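Local structure of VgrG protein (Vibrio cholerae, 4DTF) at residues Gly26-Leu31 and Gln174-Val179. The protein probably cross-links host actin in an ATP- and magnesium-dependent reaction through its actin cross-linking domain. Numbering follows the deposited sequence.
With MG (magnesium ion), chain D; ANP (phosphoaminophosphonic acid-adenylate ester), chain B.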
loop_
_atom_site.group_PDB
_atom_site.type_symbol
_atom_site.label_atom_id
_atom_site.label_comp_id
_atom_site.label_asym_id
_atom_site.label_seq_id
_atom_site.Cartn_x
_atom_site.Cartn_y
_atom_site.Cartn_z
ATOM N N GLY A 26 4.905 -7.410 -0.172
ATOM C CA GLY A 26 4.832 -6.786 -1.478
ATOM C C GLY A 26 5.675 -5.528 -1.446
ATOM O O GLY A 26 5.947 -4.975 -0.369
ATOM N N ILE A 27 6.132 -5.090 -2.616
ATOM C CA ILE A 27 6.965 -3.886 -2.726
ATOM C C ILE A 27 6.441 -2.948 -3.803
ATOM O O ILE A 27 5.787 -3.388 -4.746
ATOM C CB ILE A 27 8.483 -4.194 -2.913
ATOM C CG1 ILE A 27 8.772 -4.919 -4.256
ATOM C CG2 ILE A 27 9.086 -4.923 -1.700
ATOM C CD1 ILE A 27 10.269 -5.036 -4.651
ATOM N N GLU A 28 6.746 -1.655 -3.665
ATOM C CA GLU A 28 6.370 -0.623 -4.626
ATOM C C GLU A 28 7.623 0.157 -4.934
ATOM O O GLU A 28 8.348 0.511 -4.007
ATOM C CB GLU A 28 5.313 0.307 -4.020
ATOM C CG GLU A 28 3.949 -0.342 -3.885
ATOM C CD GLU A 28 2.993 0.421 -2.995
ATOM O OE1 GLU A 28 3.269 0.551 -1.778
ATOM O OE2 GLU A 28 1.965 0.904 -3.519
ATOM N N ASN A 29 7.929 0.366 -6.222
ATOM C CA ASN A 29 9.143 1.076 -6.607
ATOM C C ASN A 29 8.902 2.050 -7.743
ATOM O O ASN A 29 8.752 1.638 -8.902
ATOM C CB ASN A 29 10.281 0.109 -6.971
ATOM C CG ASN A 29 11.666 0.738 -6.884
ATOM O OD1 ASN A 29 12.652 0.061 -6.664
ATOM N ND2 ASN A 29 11.781 2.050 -6.959
ATOM N N GLU A 30 8.900 3.346 -7.413
ATOM C CA GLU A 30 8.722 4.398 -8.408
ATOM C C GLU A 30 10.071 4.637 -9.097
ATOM O O GLU A 30 11.091 4.798 -8.426
ATOM C CB GLU A 30 8.185 5.676 -7.762
ATOM C CG GLU A 30 7.774 6.762 -8.746
ATOM C CD GLU A 30 7.465 8.102 -8.110
ATOM O OE1 GLU A 30 6.750 8.900 -8.750
ATOM O OE2 GLU A 30 7.918 8.347 -6.969
ATOM N N LEU A 31 10.079 4.581 -10.435
ATOM C CA LEU A 31 11.304 4.748 -11.209
ATOM C C LEU A 31 11.611 6.206 -11.468
ATOM O O LEU A 31 10.701 7.029 -11.527
ATOM C CB LEU A 31 11.213 3.998 -12.550
ATOM C CG LEU A 31 10.920 2.506 -12.495
ATOM C CD1 LEU A 31 10.709 1.966 -13.858
ATOM C CD2 LEU A 31 12.002 1.735 -11.748
ATOM N N GLN A 174 8.471 1.644 -1.182
ATOM C CA GLN A 174 7.659 1.198 -0.046
ATOM C C GLN A 174 7.631 -0.308 -0.012
ATOM O O GLN A 174 7.891 -0.955 -1.023
ATOM C CB GLN A 174 6.222 1.723 -0.092
ATOM C CG GLN A 174 6.082 3.159 0.366
ATOM C CD GLN A 174 6.021 4.062 -0.818
ATOM O OE1 GLN A 174 5.083 4.009 -1.619
ATOM N NE2 GLN A 174 7.034 4.897 -0.964
ATOM N N ALA A 175 7.283 -0.869 1.154
ATOM C CA ALA A 175 7.084 -2.294 1.350
ATOM C C ALA A 175 5.751 -2.435 2.090
ATOM O O ALA A 175 5.427 -1.587 2.918
ATOM C CB ALA A 175 8.216 -2.871 2.182
ATOM N N THR A 176 4.968 -3.481 1.768
ATOM C CA THR A 176 3.680 -3.783 2.406
ATOM C C THR A 176 3.771 -5.178 2.985
ATOM O O THR A 176 4.116 -6.113 2.273
ATOM C CB THR A 176 2.493 -3.568 1.440
ATOM O OG1 THR A 176 2.450 -2.193 1.060
ATOM C CG2 THR A 176 1.145 -3.936 2.059
ATOM N N VAL A 177 3.471 -5.316 4.285
ATOM C CA VAL A 177 3.551 -6.592 4.980
ATOM C C VAL A 177 2.141 -7.011 5.379
ATOM O O VAL A 177 1.406 -6.215 5.952
ATOM C CB VAL A 177 4.523 -6.512 6.212
ATOM C CG1 VAL A 177 4.390 -7.728 7.130
ATOM C CG2 VAL A 177 5.972 -6.325 5.771
ATOM N N GLY A 178 1.804 -8.268 5.101
ATOM C CA GLY A 178 0.532 -8.860 5.494
ATOM C C GLY A 178 0.759 -9.917 6.548
ATOM O O GLY A 178 1.663 -10.736 6.395
ATOM N N VAL A 179 -0.015 -9.881 7.649
ATOM C CA VAL A 179 0.082 -10.859 8.748
ATOM C C VAL A 179 -1.325 -11.308 9.145
ATOM O O VAL A 179 -2.277 -10.562 8.915
ATOM C CB VAL A 179 0.868 -10.310 9.993
ATOM C CG1 VAL A 179 2.351 -10.075 9.680
ATOM C CG2 VAL A 179 0.229 -9.037 10.550
HETATM MG MG MG D . 2.686 3.516 -1.457
HETATM P PG ANP B . -1.683 3.815 -5.337
HETATM O O1G ANP B . -0.295 4.216 -5.733
HETATM O O2G ANP B . -2.255 4.699 -4.268
HETATM O O3G ANP B . -2.627 3.872 -6.500
HETATM P PB ANP B . -2.238 1.046 -5.350
HETATM O O1B ANP B . -3.562 1.348 -5.953
HETATM O O2B ANP B . -1.310 0.507 -6.395
HETATM N N3B ANP B . -1.655 2.308 -4.784
HETATM P PA ANP B . -2.038 -1.505 -4.194
HETATM O O1A ANP B . -3.140 -2.319 -3.625
HETATM O O2A ANP B . -1.751 -1.964 -5.620
HETATM O O3A ANP B . -2.423 -0.057 -4.201
HETATM O "O5'" ANP B . -0.701 -1.661 -3.325
HETATM C "C5'" ANP B . -0.516 -3.011 -2.907
HETATM C "C4'" ANP B . 0.830 -3.222 -2.272
HETATM O "O4'" ANP B . 0.636 -4.242 -1.273
HETATM C "C3'" ANP B . 1.893 -3.798 -3.208
HETATM O "O3'" ANP B . 3.205 -3.556 -2.709
HETATM C "C2'" ANP B . 1.539 -5.281 -3.188
HETATM O "O2'" ANP B . 2.605 -6.140 -3.557
HETATM C "C1'" ANP B . 1.214 -5.456 -1.709
HETATM N N9 ANP B . 0.305 -6.544 -1.387
HETATM C C8 ANP B . -0.888 -6.864 -1.987
HETATM N N7 ANP B . -1.458 -7.934 -1.502
HETATM C C5 ANP B . -0.597 -8.343 -0.497
HETATM C C6 ANP B . -0.649 -9.403 0.434
HETATM N N6 ANP B . -1.625 -10.318 0.466
HETATM N N1 ANP B . 0.354 -9.497 1.336
HETATM C C2 ANP B . 1.344 -8.596 1.299
HETATM N N3 ANP B . 1.506 -7.566 0.464
HETATM C C4 ANP B . 0.493 -7.495 -0.412
HETATM O O HOH W 1 4.299 -1.602 -0.800
#
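Part of the nucleotide and magnesium site is formed by an antiparallel strand pair in which Gly26 faces Thr176 and Glu28 faces Gln174, both as hydrogen-bonded pairs. Gly26 N gives to Thr176 O at 2.9 Å, in the carbonyl plane, and Thr176 N returns a bond to Gly26 O; Glu28 and Gln174 exchange two more backbone bonds. On the face carrying Glu28, Gln174 and Thr176 lies the ATP analogue ANP. Gly26, lacking a side chain, lets the ribose sit directly on the strand, its CA 3.1 Å from ANP O2'. Thr176 sets CB and CG2 against ANP O4', both at 3.4 Å. Strands 24-30 and 173-180 are neighbours within the actin cross-linking domain, flanked by strands 85-97 and 345-352 respectively. The Gln174 chain bends at chi2 (99°) and its OE1 binds magnesium at 2.5 Å; Glu28 OE1 lies near the same ion at 3.0 Å, longer than a usual magnesium-oxygen bond, its carboxylate plane turned 77° from the Gln174 amide. A water donates to Glu28 OE1 at 2.6 Å and also bonds Thr176 OG1 and ANP O3', tying both strands to the sugar. On the reverse face Ile27 CG2 and Ala175 CB are 4.5 Å apart, a loose apolar contact.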